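Side-chain contacts in molybdopterin biosynthesis enzyme, MoaB (Thermus thermophilus, PDB 3MCH), which probably binds molybdopterin and takes part in the biosynthesis of the molybdenum cofactor: residues T21-L24 with A25-V29; D78-P81 with E82-E86. All coordinates share one frame; numbering follows the deposited sequence.

Overall arrangement
Both contacts lie near the start of a helix in the same probable molybdopterin-binding domain, on opposite sides of the chain's centre. Their centres are about 22 Å apart and they do not touch. Contact 1 opens helix 21-30, contact 2 the short helix 80-85. Each is partly buried; Thr22 faces the interior in contact 1, Thr80 and Thr84 in contact 2. Backbone carbonyls and amides pair in contact 1, with His23 and Arg27 side by side. Contact 2 adds a threonine hydroxyl and a water, and Glu82, Arg85 and Glu86 reach other parts of the chain for their salt bridges. Contact 1 packs on strands 2-9 and 65-69 and helix 132-142, contact 2 on strand 123-128 and helix 47-60.

Contact 1 (T21-L24 with A25-V29); sequences TTHL and AIREV
His23 and Arg27 sit one helical turn apart, side by side and pointing the same way. His23 NE2 comes within 2.9 Å of Arg27 NE. The ring and the guanidinium are turned 62° apart, and Arg27 NE approaches the ring obliquely. The imidazole nitrogen lies near the guanidinium plane, at its edge. Arg27 is extended from CG to NE, which carries NE up to the level of the ring. Four carbonyls are satisfied by the regular helix pattern. Thr21 O accepts from Ala25 N at 3.1 Å, and Thr22 O from Ile26 N at 3.0 Å. His23 O takes the N-H of Arg27, and Leu24 O that of Glu28. The hydroxyl of Thr22 is satisfied outside the segments, by Gly130 O. Asp20 OD1 accepts from His23 N and more weakly from Thr22 N, so the His23 amide is paired, and that of Thr22 weakly. The His23 ring stacks on Tyr40. Helix 21-30 is the crossover of the beta-alpha-beta unit between strands 2-9 and 35-43. Thr22 and Ile26 turn inward to strand 65-69 and helix 132-142, while His23 and Ile26 meet Ile6 of strand 2-9.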
loop_
_atom_site.group_PDB
_atom_site.type_symbol
_atom_site.label_atom_id
_atom_site.label_comp_id
_atom_site.label_asym_id
_atom_site.label_seq_id
_atom_site.Cartn_x
_atom_site.Cartn_y
_atom_site.Cartn_z
ATOM N N THR B 21 -6.740 27.074 -9.505
ATOM C CA THR B 21 -7.895 26.760 -8.673
ATOM C C THR B 21 -7.689 25.595 -7.707
ATOM O O THR B 21 -8.418 25.470 -6.723
ATOM C CB THR B 21 -9.141 26.467 -9.527
ATOM O OG1 THR B 21 -8.831 25.465 -10.501
ATOM C CG2 THR B 21 -9.620 27.740 -10.227
ATOM N N THR B 22 -6.709 24.740 -7.980
ATOM C CA THR B 22 -6.452 23.619 -7.083
ATOM C C THR B 22 -5.809 24.175 -5.814
ATOM O O THR B 22 -6.156 23.776 -4.702
ATOM C CB THR B 22 -5.529 22.588 -7.737
ATOM O OG1 THR B 22 -6.119 22.146 -8.966
ATOM C CG2 THR B 22 -5.339 21.380 -6.815
ATOM N N HIS B 23 -4.873 25.100 -5.998
ATOM C CA HIS B 23 -4.202 25.771 -4.889
ATOM C C HIS B 23 -5.280 26.325 -3.951
ATOM O O HIS B 23 -5.215 26.153 -2.733
ATOM C CB HIS B 23 -3.344 26.918 -5.438
ATOM C CG HIS B 23 -2.885 27.896 -4.402
ATOM N ND1 HIS B 23 -2.717 29.237 -4.672
ATOM C CD2 HIS B 23 -2.544 27.730 -3.101
ATOM C CE1 HIS B 23 -2.293 29.856 -3.584
ATOM N NE2 HIS B 23 -2.180 28.965 -2.617
ATOM N N LEU B 24 -6.280 26.985 -4.530
ATOM C CA LEU B 24 -7.365 27.563 -3.742
ATOM C C LEU B 24 -8.213 26.524 -3.019
ATOM O O LEU B 24 -8.650 26.751 -1.893
ATOM C CB LEU B 24 -8.265 28.421 -4.632
ATOM C CG LEU B 24 -7.607 29.658 -5.246
ATOM C CD1 LEU B 24 -8.625 30.390 -6.097
ATOM C CD2 LEU B 24 -7.078 30.572 -4.151
ATOM N N ALA B 25 -8.456 25.390 -3.667
ATOM C CA ALA B 25 -9.256 24.331 -3.055
ATOM C C ALA B 25 -8.528 23.786 -1.829
ATOM O O ALA B 25 -9.146 23.500 -0.802
ATOM C CB ALA B 25 -9.502 23.211 -4.056
ATOM N N ILE B 26 -7.213 23.639 -1.950
ATOM C CA ILE B 26 -6.401 23.136 -0.853
ATOM C C ILE B 26 -6.455 24.086 0.343
ATOM O O ILE B 26 -6.666 23.658 1.475
ATOM C CB ILE B 26 -4.942 22.916 -1.308
ATOM C CG1 ILE B 26 -4.910 21.775 -2.336
ATOM C CG2 ILE B 26 -4.057 22.613 -0.102
ATOM C CD1 ILE B 26 -5.538 20.426 -1.913
ATOM N N ARG B 27 -6.280 25.381 0.097
ATOM C CA ARG B 27 -6.342 26.349 1.187
ATOM C C ARG B 27 -7.670 26.258 1.951
ATOM O O ARG B 27 -7.704 26.376 3.179
ATOM C CB ARG B 27 -6.180 27.770 0.647
ATOM C CG ARG B 27 -4.749 28.208 0.394
ATOM C CD ARG B 27 -4.741 29.651 -0.095
ATOM N NE ARG B 27 -3.399 30.181 -0.326
ATOM C CZ ARG B 27 -2.643 30.771 0.597
ATOM N NH1 ARG B 27 -3.085 30.914 1.840
ATOM N NH2 ARG B 27 -1.446 31.235 0.267
ATOM N N GLU B 28 -8.762 26.056 1.220
ATOM C CA GLU B 28 -10.086 25.965 1.830
ATOM C C GLU B 28 -10.200 24.795 2.801
ATOM O O GLU B 28 -10.781 24.924 3.877
ATOM C CB GLU B 28 -11.156 25.831 0.745
ATOM C CG GLU B 28 -11.087 26.913 -0.320
ATOM C CD GLU B 28 -12.207 26.809 -1.340
ATOM O OE1 GLU B 28 -12.446 25.696 -1.861
ATOM O OE2 GLU B 28 -12.838 27.847 -1.630
ATOM N N VAL B 29 -9.654 23.648 2.416
ATOM C CA VAL B 29 -9.712 22.475 3.276
ATOM C C VAL B 29 -8.978 22.728 4.588
ATOM O O VAL B 29 -9.443 22.333 5.659
ATOM C CB VAL B 29 -9.077 21.244 2.590
ATOM C CG1 VAL B 29 -9.067 20.059 3.554
ATOM C CG2 VAL B 29 -9.853 20.894 1.329
#

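Contact 2 (D78-P81 with E82-E86); sequences DRTP and EATRE
Thr80 and Thr84 lie side by side, pointing the same way along the inner side of the helix. Thr84 holds OG1 beside its own backbone N (chi1 -58°), and from there the hydroxyl turns back and donates to Thr80 O at 2.7 Å. Thr84 N donates to the same oxygen at 3.0 Å. The two donors reach it from opposite faces of the carbonyl plane. Thr84 OG1 is also bonded to Asn127 ND2, and Thr80 OG1 to Gly70 O. On another side, Glu82 crosses Arg79 at about a right angle, with their planar groups 75° apart. The charged ends stay apart: Arg79 NE and Glu82 OE2 are 6.4 Å from each other. The Glu82 chain bends at chi2 (94°), bringing OE1 back to 3.6 Å from both Arg79 CA and Pro81 CD. OE1 forms a salt bridge with Arg114. OE2 accepts from a water at 3.1 Å, which also donates to Asp78 O. Ala83 N donates to Arg79 O, and Arg85 N to Pro81 O. This is a helix start, with Arg79 at the N-cap position and Pro81 in the first turn, where proline's missing N-H costs the helix no backbone hydrogen bond.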
loop_
_atom_site.group_PDB
_atom_site.type_symbol
_atom_site.label_atom_id
_atom_site.label_comp_id
_atom_site.label_asym_id
_atom_site.label_seq_id
_atom_site.Cartn_x
_atom_site.Cartn_y
_atom_site.Cartn_z
ATOM N N ASP B 78 3.266 12.248 -15.979
ATOM C CA ASP B 78 3.035 12.391 -14.541
ATOM C C ASP B 78 4.112 11.641 -13.768
ATOM O O ASP B 78 4.026 10.424 -13.600
ATOM C CB ASP B 78 1.665 11.829 -14.158
ATOM C CG ASP B 78 0.530 12.490 -14.910
ATOM O OD1 ASP B 78 0.500 13.735 -14.973
ATOM O OD2 ASP B 78 -0.340 11.763 -15.432
ATOM N N ARG B 79 5.118 12.365 -13.292
ATOM C CA ARG B 79 6.205 11.738 -12.551
ATOM C C ARG B 79 6.419 12.338 -11.166
ATOM O O ARG B 79 7.484 12.179 -10.565
ATOM C CB ARG B 79 7.500 11.817 -13.365
ATOM C CG ARG B 79 7.469 10.958 -14.622
ATOM C CD ARG B 79 8.732 11.113 -15.461
ATOM N NE ARG B 79 8.792 12.410 -16.130
ATOM C CZ ARG B 79 9.737 12.765 -16.995
ATOM N NH1 ARG B 79 10.715 11.922 -17.304
ATOM N NH2 ARG B 79 9.702 13.964 -17.560
ATOM N N THR B 80 5.401 13.018 -10.652
ATOM C CA THR B 80 5.503 13.628 -9.330
ATOM C C THR B 80 5.786 12.590 -8.246
ATOM O O THR B 80 6.571 12.843 -7.334
ATOM C CB THR B 80 4.216 14.405 -8.978
ATOM O OG1 THR B 80 4.025 15.454 -9.935
ATOM C CG2 THR B 80 4.323 15.027 -7.584
ATOM N N PRO B 81 5.149 11.405 -8.326
ATOM C CA PRO B 81 5.402 10.384 -7.302
ATOM C C PRO B 81 6.849 9.905 -7.320
ATOM O O PRO B 81 7.482 9.783 -6.274
ATOM C CB PRO B 81 4.422 9.269 -7.669
ATOM C CG PRO B 81 3.293 10.012 -8.298
ATOM C CD PRO B 81 4.031 10.995 -9.192
ATOM N N GLU B 82 7.368 9.632 -8.515
ATOM C CA GLU B 82 8.749 9.176 -8.647
ATOM C C GLU B 82 9.723 10.225 -8.136
ATOM O O GLU B 82 10.664 9.908 -7.414
ATOM C CB GLU B 82 9.082 8.854 -10.110
ATOM C CG GLU B 82 8.393 7.618 -10.658
ATOM C CD GLU B 82 7.096 7.932 -11.375
ATOM O OE1 GLU B 82 6.231 8.613 -10.786
ATOM O OE2 GLU B 82 6.943 7.492 -12.534
ATOM N N ALA B 83 9.498 11.476 -8.515
ATOM C CA ALA B 83 10.374 12.560 -8.088
ATOM C C ALA B 83 10.361 12.699 -6.572
ATOM O O ALA B 83 11.395 12.930 -5.944
ATOM C CB ALA B 83 9.946 13.869 -8.739
ATOM N N THR B 84 9.180 12.545 -5.986
ATOM C CA THR B 84 9.024 12.663 -4.545
ATOM C C THR B 84 9.665 11.509 -3.783
ATOM O O THR B 84 10.412 11.732 -2.831
ATOM C CB THR B 84 7.529 12.743 -4.161
ATOM O OG1 THR B 84 6.928 13.861 -4.819
ATOM C CG2 THR B 84 7.373 12.902 -2.652
ATOM N N ARG B 85 9.373 10.279 -4.202
ATOM C CA ARG B 85 9.919 9.102 -3.533
ATOM C C ARG B 85 11.430 9.172 -3.386
ATOM O O ARG B 85 11.984 8.788 -2.359
ATOM C CB ARG B 85 9.567 7.825 -4.299
ATOM C CG ARG B 85 8.096 7.471 -4.334
ATOM C CD ARG B 85 7.923 6.025 -4.787
ATOM N NE ARG B 85 8.386 5.089 -3.768
ATOM C CZ ARG B 85 8.694 3.816 -3.997
ATOM N NH1 ARG B 85 8.597 3.316 -5.224
ATOM N NH2 ARG B 85 9.085 3.037 -2.996
ATOM N N GLU B 86 12.089 9.668 -4.425
ATOM C CA GLU B 86 13.539 9.777 -4.427
ATOM C C GLU B 86 14.093 10.723 -3.366
ATOM O O GLU B 86 15.279 10.666 -3.043
ATOM C CB GLU B 86 14.014 10.203 -5.818
ATOM C CG GLU B 86 13.829 9.117 -6.873
ATOM C CD GLU B 86 13.826 9.661 -8.290
ATOM O OE1 GLU B 86 14.612 10.584 -8.577
ATOM O OE2 GLU B 86 13.044 9.151 -9.121
HETATM O O HOH W 1 4.589 7.941 -14.470
#